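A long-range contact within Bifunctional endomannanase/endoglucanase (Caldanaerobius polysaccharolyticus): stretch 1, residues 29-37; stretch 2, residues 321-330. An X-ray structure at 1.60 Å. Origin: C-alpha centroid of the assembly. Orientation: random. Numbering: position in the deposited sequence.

Stretch 1 (29-37) DFLAETGFN
Stretch 2, residues 321-330: LLDLLVENRV

How do two segments nearly three hundred residues apart come to face each other? Each is the tail of a helix and the turn that follows. Stretch 1 is helical through Glu33 and leaves helical angles at Thr34 (phi/psi -111/13); stretch 2 is helical through Glu327 and leaves them at Asn328 (-93/15). The nearest CA atoms, Gly35 CA and Val326 CA, are 7.9 Å apart, which leaves room between the chains for side chains; the two stretches together bury 300 Å².

What fills that space? Leu322 (chi1 t, chi2 p) pushes its two methyls against two aromatic rings, at the edge of each: CD2 lies 3.9 Å from Phe30 CZ, and CD1 lies 3.9 Å from Phe36 CE2. Phe30 is t and Phe36 is m at chi1; both CA-to-CB bonds point sideways, yet the ring ends come nearer to stretch 2. Leu325 (m, t) also meets the Phe36 edge, its CB 4.1 Å from Phe36 CZ.

What covers the face of Phe36? Arg329, extended in backbone (-87/152) with chi1 to chi3 m, t, m and chi4 at -141°, stands its guanidinium over that face, NH1 foremost. Arg329 CZ sits 4.9 Å from the Phe36 ring centroid, only 5° off the normal, a cation-pi contact. The same group holds the turn just past the helix: Arg329 NH2 and NH1 donate to Thr34 O at 3.0 and 3.1 Å.

Why does glycine suit position 35? Its phi/psi of 87/4 would jam a CB against the carbonyl of Thr34, and an ideal CB on Gly35 would stand 2.4 Å from Arg329 NH2. The hollow left by the absent side chain lets the guanidinium in, with Gly35 C 3.4 Å from Arg329 NH1. Just before it, Thr34 (chi1 p) turns OG1 back to Phe30 O, a 2.8 Å hydrogen bond, while Phe36 N bonds Leu31 O at 2.8 Å.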

# COMPACT_ATOMS: atom_id res chain seq x y z
N ASP A 29 -11.07 15.10 6.22
CA ASP A 29 -11.40 15.84 7.44
C ASP A 29 -11.53 14.85 8.59
O ASP A 29 -11.11 15.13 9.71
CB ASP A 29 -12.72 16.61 7.28
CG ASP A 29 -12.56 17.92 6.51
OD1 ASP A 29 -11.43 18.42 6.37
OD2 ASP A 29 -13.60 18.45 6.06
N PHE A 30 -12.11 13.68 8.32
CA PHE A 30 -12.25 12.66 9.36
C PHE A 30 -10.88 12.21 9.84
O PHE A 30 -10.64 12.10 11.04
CB PHE A 30 -13.06 11.46 8.85
CG PHE A 30 -13.28 10.39 9.89
CD1 PHE A 30 -14.46 10.35 10.63
CD2 PHE A 30 -12.30 9.44 10.14
CE1 PHE A 30 -14.66 9.37 11.60
CE2 PHE A 30 -12.48 8.45 11.11
CZ PHE A 30 -13.67 8.42 11.84
N LEU A 31 -9.97 11.93 8.90
CA LEU A 31 -8.63 11.50 9.26
C LEU A 31 -7.97 12.53 10.18
O LEU A 31 -7.46 12.18 11.24
CB LEU A 31 -7.76 11.31 8.01
CG LEU A 31 -7.70 9.91 7.40
CD1 LEU A 31 -9.07 9.49 6.88
CD2 LEU A 31 -6.68 9.91 6.27
N ALA A 32 -8.04 13.80 9.77
CA ALA A 32 -7.45 14.88 10.54
C ALA A 32 -8.08 15.01 11.92
O ALA A 32 -7.37 15.18 12.92
CB ALA A 32 -7.58 16.20 9.78
N GLU A 33 -9.40 14.91 11.98
CA GLU A 33 -10.12 15.03 13.25
C GLU A 33 -9.91 13.86 14.21
O GLU A 33 -10.17 13.99 15.41
CB GLU A 33 -11.61 15.25 12.98
CG GLU A 33 -11.90 16.60 12.34
CD GLU A 33 -13.36 16.80 11.97
OE1 GLU A 33 -14.20 15.93 12.29
OE2 GLU A 33 -13.67 17.85 11.37
N THR A 34 -9.44 12.73 13.69
CA THR A 34 -9.20 11.57 14.54
C THR A 34 -7.72 11.23 14.72
O THR A 34 -7.38 10.15 15.20
CB THR A 34 -9.99 10.33 14.05
OG1 THR A 34 -9.68 10.06 12.68
CG2 THR A 34 -11.49 10.55 14.20
N GLY A 35 -6.85 12.16 14.33
CA GLY A 35 -5.42 11.95 14.52
C GLY A 35 -4.61 11.22 13.47
O GLY A 35 -3.43 10.96 13.71
N PHE A 36 -5.21 10.85 12.35
CA PHE A 36 -4.47 10.18 11.29
C PHE A 36 -3.69 11.24 10.52
O PHE A 36 -4.14 12.38 10.40
CB PHE A 36 -5.41 9.40 10.37
CG PHE A 36 -6.11 8.25 11.05
CD1 PHE A 36 -5.49 7.01 11.15
CD2 PHE A 36 -7.37 8.42 11.61
CE1 PHE A 36 -6.12 5.95 11.79
CE2 PHE A 36 -8.01 7.36 12.25
CZ PHE A 36 -7.38 6.12 12.35
N ASN A 37 -2.52 10.86 10.00
CA ASN A 37 -1.66 11.81 9.31
C ASN A 37 -1.03 11.25 8.04
O ASN A 37 -0.02 11.78 7.55
CB ASN A 37 -0.52 12.21 10.26
CG ASN A 37 0.30 11.01 10.72
OD1 ASN A 37 0.18 9.91 10.17
ND2 ASN A 37 1.13 11.21 11.73
N LEU A 321 -13.15 -1.11 15.77
CA LEU A 321 -11.98 -1.13 14.89
C LEU A 321 -11.26 0.22 14.91
O LEU A 321 -10.03 0.26 14.99
CB LEU A 321 -12.39 -1.50 13.46
CG LEU A 321 -11.26 -1.63 12.43
CD1 LEU A 321 -10.14 -2.53 12.96
CD2 LEU A 321 -11.82 -2.15 11.13
N LEU A 322 -12.02 1.31 14.83
CA LEU A 322 -11.43 2.64 14.87
C LEU A 322 -10.62 2.80 16.16
O LEU A 322 -9.49 3.29 16.14
CB LEU A 322 -12.51 3.72 14.79
CG LEU A 322 -12.03 5.17 14.98
CD1 LEU A 322 -11.01 5.55 13.91
CD2 LEU A 322 -13.23 6.11 14.93
N ASP A 323 -11.19 2.35 17.28
CA ASP A 323 -10.50 2.44 18.57
C ASP A 323 -9.20 1.65 18.56
O ASP A 323 -8.20 2.10 19.12
CB ASP A 323 -11.41 1.98 19.71
CG ASP A 323 -12.48 3.01 20.06
OD1 ASP A 323 -12.45 4.14 19.53
OD2 ASP A 323 -13.36 2.68 20.88
N LEU A 324 -9.21 0.48 17.93
CA LEU A 324 -8.01 -0.35 17.83
C LEU A 324 -6.94 0.36 17.00
O LEU A 324 -5.76 0.31 17.33
CB LEU A 324 -8.34 -1.70 17.21
CG LEU A 324 -9.02 -2.72 18.11
CD1 LEU A 324 -9.40 -3.96 17.31
CD2 LEU A 324 -8.09 -3.08 19.27
N LEU A 325 -7.37 1.03 15.93
CA LEU A 325 -6.44 1.75 15.07
C LEU A 325 -5.78 2.90 15.83
O LEU A 325 -4.59 3.16 15.67
CB LEU A 325 -7.15 2.28 13.83
CG LEU A 325 -7.67 1.23 12.85
CD1 LEU A 325 -8.47 1.91 11.75
CD2 LEU A 325 -6.52 0.43 12.26
N VAL A 326 -6.55 3.57 16.68
CA VAL A 326 -6.05 4.69 17.46
C VAL A 326 -5.18 4.24 18.63
O VAL A 326 -4.11 4.80 18.87
CB VAL A 326 -7.22 5.57 17.98
CG1 VAL A 326 -6.70 6.65 18.93
CG2 VAL A 326 -7.95 6.21 16.82
N GLU A 327 -5.64 3.22 19.34
CA GLU A 327 -4.94 2.69 20.51
C GLU A 327 -3.54 2.15 20.22
O GLU A 327 -2.66 2.22 21.08
CB GLU A 327 -5.80 1.61 21.18
CG GLU A 327 -5.12 0.78 22.28
CD GLU A 327 -4.68 1.60 23.49
OE1 GLU A 327 -5.27 2.67 23.76
OE2 GLU A 327 -3.73 1.16 24.18
N ASN A 328 -3.32 1.64 19.02
CA ASN A 328 -2.02 1.08 18.68
C ASN A 328 -1.01 2.00 18.02
O ASN A 328 0.02 1.55 17.50
CB ASN A 328 -2.20 -0.24 17.94
CG ASN A 328 -2.74 -1.33 18.84
OD1 ASN A 328 -1.99 -1.91 19.63
ND2 ASN A 328 -4.04 -1.56 18.80
N ARG A 329 -1.28 3.30 18.08
CA ARG A 329 -0.37 4.31 17.54
C ARG A 329 0.63 4.62 18.65
O ARG A 329 0.33 4.44 19.83
CB ARG A 329 -1.13 5.58 17.14
CG ARG A 329 -2.22 5.33 16.11
CD ARG A 329 -2.73 6.61 15.44
NE ARG A 329 -3.46 7.50 16.34
CZ ARG A 329 -4.55 8.18 15.99
NH1 ARG A 329 -5.05 8.09 14.76
NH2 ARG A 329 -5.11 9.01 16.86
N VAL A 330 1.84 5.03 18.27
CA VAL A 330 2.88 5.39 19.25
C VAL A 330 3.42 6.79 18.94
O VAL A 330 3.09 7.32 17.86
CB VAL A 330 4.06 4.38 19.28
CG1 VAL A 330 3.57 3.00 19.70
CG2 VAL A 330 4.75 4.31 17.92
OXT VAL A 330 4.14 7.35 19.79